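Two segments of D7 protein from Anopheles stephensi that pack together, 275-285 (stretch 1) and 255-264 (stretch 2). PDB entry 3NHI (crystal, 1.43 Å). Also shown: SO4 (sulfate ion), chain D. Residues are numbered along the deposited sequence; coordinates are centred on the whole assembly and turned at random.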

ATOM      1  N   LYS A 275       8.948 -14.110  -5.620  1.00 22.64           N
ATOM      2  CA  LYS A 275       7.780 -14.985  -5.663  1.00 22.08           C
ATOM      3  C   LYS A 275       6.670 -14.440  -6.558  1.00 21.04           C
ATOM      4  O   LYS A 275       6.424 -13.231  -6.607  1.00 21.13           O
ATOM      5  CB  LYS A 275       7.229 -15.230  -4.257  1.00 22.39           C
ATOM      6  CG  LYS A 275       8.113 -16.107  -3.388  1.00 24.27           C
ATOM      7  CD  LYS A 275       7.303 -16.888  -2.371  1.00 26.62           C
ATOM      8  CE  LYS A 275       8.220 -17.601  -1.395  1.00 28.82           C
ATOM      9  NZ  LYS A 275       7.563 -18.757  -0.731  1.00 30.41           N
ATOM     10  N   VAL A 276       6.010 -15.350  -7.269  1.00 19.72           N
ATOM     11  CA  VAL A 276       4.807 -15.037  -8.038  1.00 18.31           C
ATOM     12  C   VAL A 276       3.663 -15.949  -7.601  1.00 16.96           C
ATOM     13  O   VAL A 276       3.859 -16.859  -6.796  1.00 17.38           O
ATOM     14  CB  VAL A 276       5.025 -15.187  -9.559  1.00 18.80           C
ATOM     15  CG1 VAL A 276       5.963 -14.109 -10.081  1.00 19.38           C
ATOM     16  CG2 VAL A 276       5.546 -16.585  -9.903  1.00 18.81           C
ATOM     17  N   TYR A 277       2.469 -15.708  -8.134  1.00 15.22           N
ATOM     18  CA  TYR A 277       1.329 -16.553  -7.824  1.00 13.49           C
ATOM     19  C   TYR A 277       1.561 -17.984  -8.280  1.00 13.01           C
ATOM     20  O   TYR A 277       2.008 -18.230  -9.409  1.00 12.82           O
ATOM     21  CB  TYR A 277       0.060 -16.016  -8.470  1.00 13.11           C
ATOM     22  CG  TYR A 277      -1.179 -16.781  -8.077  1.00 11.74           C
ATOM     23  CD1 TYR A 277      -1.648 -16.748  -6.763  1.00 10.15           C
ATOM     24  CD2 TYR A 277      -1.871 -17.557  -9.011  1.00 10.55           C
ATOM     25  CE1 TYR A 277      -2.782 -17.447  -6.391  1.00 10.00           C
ATOM     26  CE2 TYR A 277      -3.018 -18.260  -8.649  1.00 10.46           C
ATOM     27  CZ  TYR A 277      -3.460 -18.199  -7.333  1.00  9.73           C
ATOM     28  OH  TYR A 277      -4.586 -18.877  -6.962  1.00 12.68           O
ATOM     29  N   GLU A 278       1.249 -18.923  -7.398  1.00 12.01           N
ATOM     30  CA  GLU A 278       1.354 -20.336  -7.727  1.00 12.00           C
ATOM     31  C   GLU A 278      -0.041 -20.929  -7.920  1.00 11.18           C
ATOM     32  O   GLU A 278      -0.478 -21.136  -9.048  1.00 11.36           O
ATOM     33  CB  GLU A 278       2.173 -21.073  -6.665  1.00 12.58           C
ATOM     34  CG  GLU A 278       3.598 -20.549  -6.555  1.00 15.06           C
ATOM     35  CD  GLU A 278       4.509 -21.464  -5.772  1.00 19.32           C
ATOM     36  OE1 GLU A 278       4.110 -22.613  -5.494  1.00 20.91           O
ATOM     37  OE2 GLU A 278       5.634 -21.036  -5.432  1.00 21.41           O
ATOM     38  N   ASN A 279      -0.746 -21.175  -6.818  1.00 10.59           N
ATOM     39  CA  ASN A 279      -2.114 -21.687  -6.864  1.00  9.97           C
ATOM     40  C   ASN A 279      -2.777 -21.463  -5.502  1.00  9.34           C
ATOM     41  O   ASN A 279      -2.095 -21.060  -4.555  1.00  9.45           O
ATOM     42  CB  ASN A 279      -2.135 -23.175  -7.277  1.00  9.47           C
ATOM     43  CG  ASN A 279      -1.198 -24.022  -6.459  1.00  9.84           C
ATOM     44  OD1 ASN A 279      -1.288 -24.065  -5.228  1.00  9.99           O
ATOM     45  ND2 ASN A 279      -0.291 -24.713  -7.141  1.00 10.08           N
ATOM     46  N   PRO A 280      -4.102 -21.709  -5.394  1.00  9.42           N
ATOM     47  CA  PRO A 280      -4.780 -21.392  -4.132  1.00  9.61           C
ATOM     48  C   PRO A 280      -4.262 -22.179  -2.926  1.00  9.85           C
ATOM     49  O   PRO A 280      -4.203 -21.642  -1.826  1.00  9.58           O
ATOM     50  CB  PRO A 280      -6.242 -21.732  -4.427  1.00  9.98           C
ATOM     51  CG  PRO A 280      -6.370 -21.557  -5.894  1.00 10.27           C
ATOM     52  CD  PRO A 280      -5.072 -22.061  -6.449  1.00  9.86           C
ATOM     53  N   GLU A 281      -3.863 -23.429  -3.127  1.00 10.02           N
ATOM     54  CA  GLU A 281      -3.371 -24.253  -2.021  1.00 11.22           C
ATOM     55  C   GLU A 281      -2.045 -23.730  -1.467  1.00 10.98           C
ATOM     56  O   GLU A 281      -1.835 -23.706  -0.250  1.00 11.07           O
ATOM     57  CB  GLU A 281      -3.247 -25.719  -2.458  1.00 11.76           C
ATOM     58  CG  GLU A 281      -4.584 -26.402  -2.762  1.00 15.73           C
ATOM     59  CD  GLU A 281      -5.332 -25.802  -3.959  1.00 19.15           C
ATOM     60  OE1 GLU A 281      -4.696 -25.455  -4.988  1.00 19.48           O
ATOM     61  OE2 GLU A 281      -6.574 -25.667  -3.857  1.00 23.25           O
ATOM     62  N   LYS A 282      -1.163 -23.278  -2.357  1.00 11.17           N
ATOM     63  CA  LYS A 282       0.105 -22.688  -1.933  1.00 11.51           C
ATOM     64  C   LYS A 282      -0.127 -21.402  -1.136  1.00 10.98           C
ATOM     65  O   LYS A 282       0.527 -21.169  -0.114  1.00 11.23           O
ATOM     66  CB  LYS A 282       1.015 -22.422  -3.142  1.00 11.91           C
ATOM     67  CG  LYS A 282       2.402 -21.883  -2.795  1.00 15.19           C
ATOM     68  CD  LYS A 282       3.276 -22.951  -2.122  1.00 18.08           C
ATOM     69  CE  LYS A 282       4.743 -22.531  -2.058  1.00 21.26           C
ATOM     70  NZ  LYS A 282       4.926 -21.198  -1.430  1.00 22.75           N
ATOM     71  N   VAL A 283      -1.062 -20.577  -1.602  1.00  9.94           N
ATOM     72  CA  VAL A 283      -1.422 -19.347  -0.896  1.00  9.54           C
ATOM     73  C   VAL A 283      -1.870 -19.659   0.536  1.00  9.32           C
ATOM     74  O   VAL A 283      -1.405 -19.029   1.493  1.00  8.94           O
ATOM     75  CB  VAL A 283      -2.511 -18.550  -1.664  1.00  9.30           C
ATOM     76  CG1 VAL A 283      -3.054 -17.401  -0.810  1.00  9.87           C
ATOM     77  CG2 VAL A 283      -1.949 -18.010  -2.956  1.00  9.79           C
ATOM     78  N   LYS A 284      -2.750 -20.641   0.682  1.00  9.75           N
ATOM     79  CA  LYS A 284      -3.231 -21.040   1.999  1.00 10.43           C
ATOM     80  C   LYS A 284      -2.101 -21.515   2.914  1.00 10.55           C
ATOM     81  O   LYS A 284      -2.035 -21.120   4.075  1.00 10.03           O
ATOM     82  CB  LYS A 284      -4.337 -22.081   1.872  1.00 11.10           C
ATOM     83  CG  LYS A 284      -5.612 -21.513   1.263  1.00 14.95           C
ATOM     84  CD  LYS A 284      -6.737 -22.532   1.247  1.00 19.36           C
ATOM     85  CE  LYS A 284      -7.994 -21.970   0.600  1.00 22.02           C
ATOM     86  NZ  LYS A 284      -7.850 -21.833  -0.874  1.00 24.50           N
ATOM     87  N   GLU A 285      -1.189 -22.325   2.380  1.00 10.75           N
ATOM     88  CA  GLU A 285      -0.035 -22.780   3.165  1.00 11.69           C
ATOM     89  C   GLU A 285       0.842 -21.620   3.627  1.00 10.98           C
ATOM     90  O   GLU A 285       1.265 -21.574   4.784  1.00 11.00           O
ATOM     91  CB  GLU A 285       0.778 -23.830   2.393  1.00 12.37           C
ATOM     92  CG  GLU A 285       0.064 -25.176   2.254  1.00 15.81           C
ATOM     93  CD  GLU A 285      -0.398 -25.749   3.598  1.00 19.12           C
ATOM     94  OE1 GLU A 285      -1.604 -26.041   3.736  1.00 22.14           O
ATOM     95  OE2 GLU A 285       0.440 -25.892   4.514  1.00 21.92           O
TER
HETATM   96  S   SO4 D 299     -16.495 -20.544   0.486  1.00 40.78           S
HETATM   97  O1  SO4 D 299     -17.712 -19.987  -0.096  1.00 41.39           O
HETATM   98  O2  SO4 D 299     -16.163 -19.820   1.704  1.00 40.67           O
HETATM   99  O3  SO4 D 299     -15.396 -20.422  -0.469  1.00 40.65           O
HETATM  100  O4  SO4 D 299     -16.715 -21.953   0.797  1.00 40.86           O
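Stretch 2 255-264: KNAFDFHELR

Stretch 2 is helical throughout, part of a longer helix that runs on past both of its ends, and its phi/psi values hold close to -65/-40. Its repeat is regular: Phe 260 N bonds to Asn 256 O at 3.0 Å, and Leu 263 N to Asp 259 O at 3.1 Å. Stretch 1 changes character midway. It arrives as an extended loop through Val 276 and Tyr 277, then turns into a helix at Pro 280. Asn 279 caps that helix, its OD1 accepting from Lys 282 N at 3.0 Å, and proline follows in the first turn, where its lack of an N-H costs no helical hydrogen bond. The two helices run in broadly the same direction, crossing at 29° with axes 9.6 Å apart at closest approach. The register steps by about one turn on each side: Pro 280 CA lies 6.1 Å from Asn 256 CA, and Val 283 CA lies 6.2 Å from Phe 260 CA.

The side chains follow this register. On stretch 2, Asn 256, Asp 259 and Leu 263 point toward the partner, while Phe 260 leaves its backbone sideways and offers a broad ring. Val 283, a buried residue pointing toward stretch 2, is the helical anchor: its CG2 is 3.7 Å from Phe 260 CD1, and its CG1 reaches both Asp 259 O at 3.6 Å and Leu 263 CB at 4.1 Å. Val 283 thus touches side chains and backbone together.

The loop adds a second apolar contact. Tyr 277 sets its edge toward the face of Phe 260, with ring centroids 4.8 Å apart and planes at 59°; Tyr 277 CD1 comes within 3.6 Å of Phe 260 CG. Phe 260 thus serves both loop and helix. One turn before Val 283 and Phe 260, Pro 280 CG rests 3.4 Å from Asn 256 OD1.

No direct hydrogen bond joins the stretches; water does the polar work. One water donates to Asn 256 O at 2.8 Å and also bonds Tyr 277 OH at 3.0 Å, tying the tyrosine's polar end to the helix backbone. A second donates to Asn 256 OD1 at 2.8 Å and Asp 259 OD2 at 2.6 Å, and accepts a weak bond from Lys 284 NZ at 3.2 Å. Lys 284 starts out pointing away, but its chain, t at chi2 and chi3 and turned to p at chi4, brings NZ to 4.2 Å from Asp 259 OD2, beyond a salt bridge. The rule is compact: an apolar centre, with polar groups bridged by water.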

ATOM      1  N   LYS A 255     -12.372 -15.256  -5.422  1.00  5.77           N
ATOM      2  CA  LYS A 255     -11.900 -15.830  -4.170  1.00  6.50           C
ATOM      3  C   LYS A 255     -10.392 -16.023  -4.241  1.00  6.03           C
ATOM      4  O   LYS A 255      -9.679 -15.679  -3.313  1.00  6.00           O
ATOM      5  CB  LYS A 255     -12.596 -17.159  -3.875  1.00  7.30           C
ATOM      6  CG  LYS A 255     -14.081 -17.033  -3.604  1.00  9.35           C
ATOM      7  CD  LYS A 255     -14.687 -18.393  -3.299  1.00 13.00           C
ATOM      8  CE  LYS A 255     -16.177 -18.280  -3.066  1.00 15.29           C
ATOM      9  NZ  LYS A 255     -16.771 -19.616  -2.792  1.00 16.79           N
ATOM     10  N   ASN A 256      -9.904 -16.535  -5.370  1.00  6.26           N
ATOM     11  CA  ASN A 256      -8.466 -16.773  -5.511  1.00  6.10           C
ATOM     12  C   ASN A 256      -7.674 -15.463  -5.503  1.00  6.01           C
ATOM     13  O   ASN A 256      -6.615 -15.382  -4.879  1.00  6.26           O
ATOM     14  CB  ASN A 256      -8.177 -17.596  -6.770  1.00  6.73           C
ATOM     15  CG  ASN A 256      -8.732 -19.008  -6.680  1.00  7.51           C
ATOM     16  OD1 ASN A 256      -9.026 -19.505  -5.594  1.00  8.94           O
ATOM     17  ND2 ASN A 256      -8.860 -19.663  -7.827  1.00  9.31           N
ATOM     18  N   ALA A 257      -8.201 -14.447  -6.181  1.00  5.58           N
ATOM     19  CA  ALA A 257      -7.555 -13.131  -6.248  1.00  5.14           C
ATOM     20  C   ALA A 257      -7.531 -12.443  -4.887  1.00  4.72           C
ATOM     21  O   ALA A 257      -6.511 -11.887  -4.482  1.00  4.89           O
ATOM     22  CB  ALA A 257      -8.265 -12.255  -7.266  1.00  5.18           C
ATOM     23  N   PHE A 258      -8.652 -12.511  -4.178  1.00  5.15           N
ATOM     24  CA  PHE A 258      -8.809 -11.863  -2.876  1.00  4.90           C
ATOM     25  C   PHE A 258      -7.977 -12.590  -1.816  1.00  4.95           C
ATOM     26  O   PHE A 258      -7.357 -11.940  -0.958  1.00  4.72           O
ATOM     27  CB  PHE A 258     -10.295 -11.887  -2.532  1.00  4.60           C
ATOM     28  CG  PHE A 258     -10.757 -10.883  -1.503  1.00  5.37           C
ATOM     29  CD1 PHE A 258     -10.584  -9.502  -1.660  1.00  5.20           C
ATOM     30  CD2 PHE A 258     -11.487 -11.345  -0.421  1.00  4.85           C
ATOM     31  CE1 PHE A 258     -11.110  -8.598  -0.706  1.00  5.12           C
ATOM     32  CE2 PHE A 258     -12.011 -10.472   0.525  1.00  5.23           C
ATOM     33  CZ  PHE A 258     -11.833  -9.090   0.383  1.00  5.41           C
ATOM     34  N   ASP A 259      -7.935 -13.924  -1.881  1.00  5.21           N
ATOM     35  CA  ASP A 259      -7.106 -14.716  -0.970  1.00  5.21           C
ATOM     36  C   ASP A 259      -5.625 -14.424  -1.205  1.00  4.97           C
ATOM     37  O   ASP A 259      -4.859 -14.283  -0.248  1.00  4.75           O
ATOM     38  CB  ASP A 259      -7.345 -16.226  -1.147  1.00  5.36           C
ATOM     39  CG  ASP A 259      -8.730 -16.682  -0.711  1.00  6.86           C
ATOM     40  OD1 ASP A 259      -9.452 -15.927  -0.028  1.00  6.55           O
ATOM     41  OD2 ASP A 259      -9.075 -17.843  -1.026  1.00  7.89           O
ATOM     42  N   PHE A 260      -5.219 -14.305  -2.468  1.00  5.06           N
ATOM     43  CA  PHE A 260      -3.813 -13.980  -2.759  1.00  4.71           C
ATOM     44  C   PHE A 260      -3.478 -12.595  -2.212  1.00  5.01           C
ATOM     45  O   PHE A 260      -2.410 -12.400  -1.626  1.00  5.09           O
ATOM     46  CB  PHE A 260      -3.524 -14.081  -4.259  1.00  4.92           C
ATOM     47  CG  PHE A 260      -2.067 -13.924  -4.622  1.00  4.51           C
ATOM     48  CD1 PHE A 260      -1.060 -14.496  -3.842  1.00  6.35           C
ATOM     49  CD2 PHE A 260      -1.715 -13.252  -5.775  1.00  6.10           C
ATOM     50  CE1 PHE A 260       0.290 -14.378  -4.206  1.00  6.35           C
ATOM     51  CE2 PHE A 260      -0.374 -13.128  -6.153  1.00  7.21           C
ATOM     52  CZ  PHE A 260       0.629 -13.699  -5.370  1.00  7.48           C
ATOM     53  N   HIS A 261      -4.399 -11.640  -2.377  1.00  4.82           N
ATOM     54  CA  HIS A 261      -4.153 -10.324  -1.802  1.00  4.36           C
ATOM     55  C   HIS A 261      -4.155 -10.367  -0.272  1.00  4.48           C
ATOM     56  O   HIS A 261      -3.389  -9.630   0.359  1.00  5.58           O
ATOM     57  CB  HIS A 261      -5.096  -9.252  -2.349  1.00  4.58           C
ATOM     58  CG  HIS A 261      -4.520  -7.865  -2.302  1.00  3.90           C
ATOM     59  ND1 HIS A 261      -5.010  -6.842  -3.083  1.00  4.60           N
ATOM     60  CD2 HIS A 261      -3.487  -7.336  -1.598  1.00  5.30           C
ATOM     61  CE1 HIS A 261      -4.324  -5.736  -2.844  1.00  5.57           C
ATOM     62  NE2 HIS A 261      -3.392  -6.008  -1.949  1.00  5.52           N
ATOM     63  N   GLU A 262      -4.954 -11.242   0.338  1.00  4.72           N
ATOM     64  CA  GLU A 262      -4.820 -11.388   1.791  1.00  4.53           C
ATOM     65  C   GLU A 262      -3.369 -11.711   2.183  1.00  4.87           C
ATOM     66  O   GLU A 262      -2.783 -11.042   3.048  1.00  4.72           O
ATOM     67  CB  GLU A 262      -5.771 -12.420   2.398  1.00  4.86           C
ATOM     68  CG  GLU A 262      -5.558 -12.419   3.906  1.00  5.12           C
ATOM     69  CD  GLU A 262      -6.450 -13.329   4.713  1.00  6.42           C
ATOM     70  OE1 GLU A 262      -7.210 -14.138   4.139  1.00  7.58           O
ATOM     71  OE2 GLU A 262      -6.358 -13.241   5.956  1.00  5.99           O
ATOM     72  N   LEU A 263      -2.790 -12.712   1.522  1.00  5.01           N
ATOM     73  CA  LEU A 263      -1.400 -13.062   1.768  1.00  5.36           C
ATOM     74  C   LEU A 263      -0.459 -11.881   1.558  1.00  5.47           C
ATOM     75  O   LEU A 263       0.372 -11.574   2.415  1.00  5.95           O
ATOM     76  CB  LEU A 263      -0.984 -14.235   0.874  1.00  5.30           C
ATOM     77  CG  LEU A 263       0.496 -14.617   0.887  1.00  6.01           C
ATOM     78  CD1 LEU A 263       1.013 -14.933   2.306  1.00  7.84           C
ATOM     79  CD2 LEU A 263       0.685 -15.786  -0.044  1.00  6.78           C
ATOM     80  N   ARG A 264      -0.605 -11.220   0.416  1.00  5.39           N
ATOM     81  CA  ARG A 264       0.248 -10.091   0.075  1.00  6.08           C
ATOM     82  C   ARG A 264       0.074  -8.931   1.054  1.00  6.37           C
ATOM     83  O   ARG A 264       1.024  -8.184   1.306  1.00  6.89           O
ATOM     84  CB  ARG A 264      -0.023  -9.646  -1.363  1.00  6.19           C
ATOM     85  CG  ARG A 264       0.462 -10.678  -2.370  1.00  7.67           C
ATOM     86  CD  ARG A 264       0.408 -10.205  -3.797  1.00 13.95           C
ATOM     87  NE  ARG A 264      -0.950 -10.093  -4.302  1.00 14.91           N
ATOM     88  CZ  ARG A 264      -1.602  -8.949  -4.536  1.00 13.62           C
ATOM     89  NH1 ARG A 264      -1.063  -7.764  -4.294  1.00 16.71           N
ATOM     90  NH2 ARG A 264      -2.829  -9.001  -5.008  1.00 11.08           N
TER
HETATM   91  O   HOH W   1      -5.303 -17.821  -4.234  1.00 11.52           O
HETATM   92  O   HOH W   2      -8.148 -19.352  -2.916  1.00 16.62           O